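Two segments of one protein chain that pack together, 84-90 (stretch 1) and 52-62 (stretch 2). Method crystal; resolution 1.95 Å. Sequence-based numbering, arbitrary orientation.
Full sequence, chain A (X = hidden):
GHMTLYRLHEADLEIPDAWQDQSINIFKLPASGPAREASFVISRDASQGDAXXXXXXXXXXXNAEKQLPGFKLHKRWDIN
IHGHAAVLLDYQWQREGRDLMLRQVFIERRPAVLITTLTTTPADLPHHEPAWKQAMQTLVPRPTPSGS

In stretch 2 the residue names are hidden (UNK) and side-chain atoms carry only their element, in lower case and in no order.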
ATOM      1  N   HIS A  84       6.955  21.813   2.481  1.00 25.35           N
ATOM      2  CA  HIS A  84       6.436  20.957   3.532  1.00 24.34           C
ATOM      3  C   HIS A  84       7.496  20.742   4.606  1.00 24.61           C
ATOM      4  O   HIS A  84       8.633  20.399   4.314  1.00 24.13           O
ATOM      5  CB  HIS A  84       6.015  19.593   2.984  1.00 24.39           C
ATOM      6  CG  HIS A  84       4.894  19.642   2.002  1.00 24.31           C
ATOM      7  ND1 HIS A  84       4.937  20.400   0.847  1.00 23.59           N
ATOM      8  CD2 HIS A  84       3.678  19.049   2.025  1.00 24.58           C
ATOM      9  CE1 HIS A  84       3.793  20.257   0.199  1.00 25.16           C
ATOM     10  NE2 HIS A  84       3.012  19.446   0.893  1.00 24.70           N
ATOM     11  N   ALA A  85       7.110  20.918   5.861  1.00 24.27           N
ATOM     12  CA  ALA A  85       7.972  20.562   6.972  1.00 24.00           C
ATOM     13  C   ALA A  85       8.243  19.044   6.991  1.00 23.69           C
ATOM     14  O   ALA A  85       7.331  18.224   6.848  1.00 22.97           O
ATOM     15  CB  ALA A  85       7.341  20.985   8.288  1.00 24.44           C
ATOM     16  N   ALA A  86       9.494  18.690   7.234  1.00 23.51           N
ATOM     17  CA  ALA A  86       9.889  17.305   7.270  1.00 23.64           C
ATOM     18  C   ALA A  86      11.000  17.083   8.286  1.00 24.65           C
ATOM     19  O   ALA A  86      11.763  17.988   8.586  1.00 23.39           O
ATOM     20  CB  ALA A  86      10.341  16.890   5.875  1.00 23.20           C
ATOM     21  N   VAL A  87      11.061  15.880   8.829  1.00 25.54           N
ATOM     22  CA  VAL A  87      12.164  15.467   9.684  1.00 26.30           C
ATOM     23  C   VAL A  87      12.709  14.123   9.178  1.00 27.30           C
ATOM     24  O   VAL A  87      11.936  13.175   8.987  1.00 26.21           O
ATOM     25  CB  VAL A  87      11.718  15.326  11.132  1.00 26.54           C
ATOM     26  CG1 VAL A  87      12.862  14.776  12.027  1.00 26.24           C
ATOM     27  CG2 VAL A  87      11.209  16.666  11.678  1.00 27.88           C
ATOM     28  N   LEU A  88      14.022  14.063   8.950  1.00 27.61           N
ATOM     29  CA  LEU A  88      14.748  12.802   8.735  1.00 28.45           C
ATOM     30  C   LEU A  88      15.382  12.313  10.029  1.00 29.54           C
ATOM     31  O   LEU A  88      16.130  13.065  10.711  1.00 29.40           O
ATOM     32  CB  LEU A  88      15.811  12.961   7.640  1.00 28.78           C
ATOM     33  CG  LEU A  88      16.854  11.838   7.470  1.00 29.87           C
ATOM     34  CD1 LEU A  88      16.195  10.522   7.124  1.00 29.60           C
ATOM     35  CD2 LEU A  88      17.824  12.197   6.377  1.00 31.49           C
ATOM     36  N   LEU A  89      15.079  11.066  10.383  1.00 29.19           N
ATOM     37  CA  LEU A  89      15.686  10.391  11.508  1.00 30.79           C
ATOM     38  C   LEU A  89      16.457   9.177  11.022  1.00 32.56           C
ATOM     39  O   LEU A  89      15.844   8.230  10.491  1.00 32.89           O
ATOM     40  CB  LEU A  89      14.637   9.887  12.476  1.00 30.51           C
ATOM     41  CG  LEU A  89      13.738  10.911  13.152  1.00 31.76           C
ATOM     42  CD1 LEU A  89      12.746  10.155  13.979  1.00 31.36           C
ATOM     43  CD2 LEU A  89      14.561  11.889  14.022  1.00 31.98           C
ATOM     44  N   ASP A  90      17.780   9.210  11.199  1.00 33.43           N
ATOM     45  CA  ASP A  90      18.642   8.056  10.976  1.00 34.39           C
ATOM     46  C   ASP A  90      18.818   7.356  12.287  1.00 34.76           C
ATOM     47  O   ASP A  90      19.320   7.939  13.250  1.00 33.86           O
ATOM     48  CB  ASP A  90      19.992   8.478  10.437  1.00 35.38           C
ATOM     49  CG  ASP A  90      19.887   9.105   9.086  1.00 36.70           C
ATOM     50  OD1 ASP A  90      18.927   8.769   8.351  1.00 38.31           O
ATOM     51  OD2 ASP A  90      20.688   9.957   8.662  1.00 39.13           O
ATOM     52  N   UNK A  52       0.878  20.409  16.802  1.00 26.26           N
ATOM     53  CA  UNK A  52       2.035  20.910  16.065  1.00 25.93           C
ATOM     54  C   UNK A  52       2.843  19.732  15.527  1.00 25.42           C
ATOM     55  O   UNK A  52       2.990  18.742  16.235  1.00 25.46           O
ATOM     56  c   UNK A  52       1.847  22.075  18.156  1.00 25.85           C
ATOM     57  c   UNK A  52       2.843  21.667  17.129  1.00 25.70           C
ATOM     58  c   UNK A  52       0.819  20.957  18.176  1.00 26.80           C
ATOM     59  N   UNK A  53       3.344  19.856  14.310  1.00 25.27           N
ATOM     60  CA  UNK A  53       4.157  18.822  13.677  1.00 24.86           C
ATOM     61  C   UNK A  53       5.388  18.460  14.508  1.00 26.22           C
ATOM     62  O   UNK A  53       5.791  17.290  14.536  1.00 25.72           O
ATOM     63  c   UNK A  53       6.708  16.249  10.067  1.00 22.90           C
ATOM     64  c   UNK A  53       4.582  19.274  12.302  1.00 24.55           C
ATOM     65  c   UNK A  53       5.466  15.974  10.558  1.00 21.95           C
ATOM     66  c   UNK A  53       4.749  16.965  11.276  1.00 24.24           C
ATOM     67  c   UNK A  53       6.603  18.460  11.031  1.00 23.82           C
ATOM     68  c   UNK A  53       5.322  18.212  11.510  1.00 24.53           C
ATOM     69  c   UNK A  53       7.304  17.477  10.303  1.00 22.78           C
ATOM     70  N   UNK A  54       5.990  19.454  15.176  1.00 26.59           N
ATOM     71  CA  UNK A  54       7.139  19.213  16.045  1.00 26.75           C
ATOM     72  C   UNK A  54       6.806  18.281  17.169  1.00 26.83           C
ATOM     73  O   UNK A  54       7.623  17.414  17.493  1.00 28.20           O
ATOM     74  c   UNK A  54       7.702  20.528  16.598  1.00 27.77           C
ATOM     75  N   UNK A  55       5.626  18.440  17.768  1.00 26.12           N
ATOM     76  CA  UNK A  55       5.165  17.554  18.829  1.00 26.79           C
ATOM     77  C   UNK A  55       4.877  16.146  18.296  1.00 26.81           C
ATOM     78  O   UNK A  55       5.152  15.152  18.978  1.00 26.60           O
ATOM     79  o   UNK A  55       3.082  19.921  20.784  1.00 31.18           O
ATOM     80  c   UNK A  55       3.881  18.062  19.472  1.00 27.00           C
ATOM     81  c   UNK A  55       4.072  19.360  20.272  1.00 29.23           C
ATOM     82  o   UNK A  55       5.217  19.879  20.371  1.00 29.91           O
ATOM     83  N   UNK A  56       4.292  16.067  17.103  1.00 26.05           N
ATOM     84  CA  UNK A  56       4.040  14.763  16.464  1.00 25.76           C
ATOM     85  C   UNK A  56       5.359  14.001  16.297  1.00 25.89           C
ATOM     86  O   UNK A  56       5.451  12.834  16.677  1.00 25.40           O
ATOM     87  c   UNK A  56       3.305  14.916  15.100  1.00 25.64           C
ATOM     88  c   UNK A  56       2.625  11.403  13.743  1.00 24.92           C
ATOM     89  c   UNK A  56       3.407  13.642  14.285  1.00 24.25           C
ATOM     90  o   UNK A  56       3.850  10.090  12.158  1.00 24.51           O
ATOM     91  c   UNK A  56       4.456  13.450  13.400  1.00 23.73           C
ATOM     92  c   UNK A  56       4.600  12.270  12.685  1.00 22.70           C
ATOM     93  c   UNK A  56       3.690  11.252  12.860  1.00 23.98           C
ATOM     94  c   UNK A  56       2.491  12.611  14.455  1.00 25.75           C
ATOM     95  N   UNK A  57       6.380  14.668  15.758  1.00 26.82           N
ATOM     96  CA  UNK A  57       7.676  14.045  15.534  1.00 28.10           C
ATOM     97  C   UNK A  57       8.327  13.636  16.868  1.00 29.19           C
ATOM     98  O   UNK A  57       8.916  12.544  16.978  1.00 27.76           O
ATOM     99  c   UNK A  57       8.040  15.155  13.285  1.00 27.43           C
ATOM    100  c   UNK A  57       8.615  14.930  14.689  1.00 28.56           C
ATOM    101  c   UNK A  57       9.991  14.304  14.564  1.00 29.42           C
ATOM    102  N   UNK A  58       8.171  14.483  17.895  1.00 29.05           N
ATOM    103  CA  UNK A  58       8.731  14.180  19.208  1.00 29.08           C
ATOM    104  C   UNK A  58       8.102  12.903  19.735  1.00 29.30           C
ATOM    105  O   UNK A  58       8.802  12.086  20.335  1.00 29.78           O
ATOM    106  c   UNK A  58       8.522  15.344  20.196  1.00 28.79           C
ATOM    107  N   UNK A  59       6.799  12.730  19.508  1.00 29.50           N
ATOM    108  CA  UNK A  59       6.072  11.549  19.962  1.00 30.28           C
ATOM    109  C   UNK A  59       6.585  10.285  19.251  1.00 30.38           C
ATOM    110  O   UNK A  59       6.731   9.242  19.882  1.00 28.80           O
ATOM    111  c   UNK A  59       4.552  11.700  19.786  1.00 31.24           C
ATOM    112  c   UNK A  59       3.732  10.456  20.190  1.00 33.90           C
ATOM    113  n   UNK A  59       1.691  11.139  18.933  1.00 41.66           N
ATOM    114  n   UNK A  59       0.829  10.994  16.813  1.00 43.68           N
ATOM    115  c   UNK A  59       1.279  10.389  17.895  1.00 42.81           C
ATOM    116  n   UNK A  59       1.291   9.061  17.928  1.00 42.29           N
ATOM    117  c   UNK A  59       2.224  10.632  20.201  1.00 38.27           C
ATOM    118  N   UNK A  60       6.862  10.388  17.955  1.00 30.44           N
ATOM    119  CA  UNK A  60       7.408   9.259  17.199  1.00 31.08           C
ATOM    120  C   UNK A  60       8.736   8.817  17.804  1.00 32.74           C
ATOM    121  O   UNK A  60       8.978   7.630  17.972  1.00 31.48           O
ATOM    122  c   UNK A  60       7.605   9.627  15.731  1.00 30.26           C
ATOM    123  o   UNK A  60       5.414   7.813  15.041  1.00 32.49           O
ATOM    124  n   UNK A  60       4.065   9.477  15.757  1.00 28.64           N
ATOM    125  c   UNK A  60       6.312  10.018  15.042  1.00 29.20           C
ATOM    126  c   UNK A  60       5.217   9.015  15.282  1.00 29.57           C
ATOM    127  N   UNK A  61       9.588   9.783  18.127  1.00 34.36           N
ATOM    128  CA  UNK A  61      10.898   9.493  18.692  1.00 36.61           C
ATOM    129  C   UNK A  61      10.781   8.821  20.050  1.00 37.78           C
ATOM    130  O   UNK A  61      11.518   7.875  20.330  1.00 37.75           O
ATOM    131  c   UNK A  61      13.974  10.017  17.993  1.00 41.96           C
ATOM    132  c   UNK A  61      12.776  10.957  17.728  1.00 39.95           C
ATOM    133  c   UNK A  61      13.194  12.431  17.687  1.00 42.27           C
ATOM    134  c   UNK A  61      11.732  10.757  18.812  1.00 37.34           C
ATOM    135  N   UNK A  62       9.849   9.308  20.871  1.00 39.18           N
ATOM    136  CA  UNK A  62       9.541   8.742  22.178  1.00 40.81           C
ATOM    137  C   UNK A  62       8.971   7.335  22.039  1.00 41.21           C
ATOM    138  O   UNK A  62       9.306   6.447  22.823  1.00 40.68           O
ATOM    139  o   UNK A  62       7.835  10.902  26.063  1.00 54.11           O
ATOM    140  c   UNK A  62       8.515   9.613  22.906  1.00 41.78           C
ATOM    141  c   UNK A  62       7.370  10.269  25.086  1.00 49.99           C
ATOM    142  o   UNK A  62       6.187  10.428  24.680  1.00 52.21           O
ATOM    143  c   UNK A  62       8.287   9.273  24.373  1.00 44.66           C
TER

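Position 52 carries three side-chain carbons that close a ring onto its own backbone N, which makes it P52; it sits at the N-cap, directly before the helix, and out of reach of the strand. At position 53, one carbon leads into a ring of six carbons that lies against A85 and V87; an all-carbon ring of this kind is phenylalanine, F53. F53 CE2 is 3.5 Å from A85 O and F53 CD2 is 3.8 Å from A85 CB, while V87 CG2 lies 4.2 Å from F53 CE2. Its chi1 is t, and CA-to-CB points toward the strand.

Position 54 has a single side-chain carbon, hence A54, directed sideways and without a strand contact. At position 55 two carbons are present, the second bearing two oxygens; this short carboxylate is D55, exposed and remote from stretch 1. Position 56 shows one carbon, a six-carbon ring and one oxygen on that ring, so it is Y56; it is buried but does not reach the strand, and its OH is hydrogen-bonded elsewhere in the structure.

Three carbons at position 57, one carrying the other two, branch directly at CB, and both branches approach V87. This is V57, whose CG1 lies 3.9 Å from V87 CG1. A lone side-chain carbon at position 58 gives A58, exposed and turned from the contact. Position 59 has three carbons, a nitrogen, then a carbon with two further nitrogens: the guanidinium of R59, far from the strand.

Position 60 has three carbons, the third carrying one oxygen and one nitrogen, a composition that fits Q60; its CA-to-CB bond points toward the strand, but its end leads away. At position 61, four carbons forked at the second reach L89; this is L61. The CA-to-CB bond of L61 points sideways relative to the strand, and chi1 lies between wells at -101°, yet the end of the side chain comes nearer, and L61 CG is 3.8 Å from L89 CD1. Position 62, with three carbons and two oxygens on the third, is E62, exposed and out of reach.

The contact is wholly apolar in its side-chain packing, with no hydrogen bond between the stretches. Strand and helix run nearly parallel, at 20°, so alternate strand residues A85, V87 and L89 meet F53, V57 and L61, which recur every four residues along the helix. Two residues of extended strand thus keep pace with roughly one helical turn, and 287 Å² is buried in total.

Stretch 2 52-62: PFADYVARQLE
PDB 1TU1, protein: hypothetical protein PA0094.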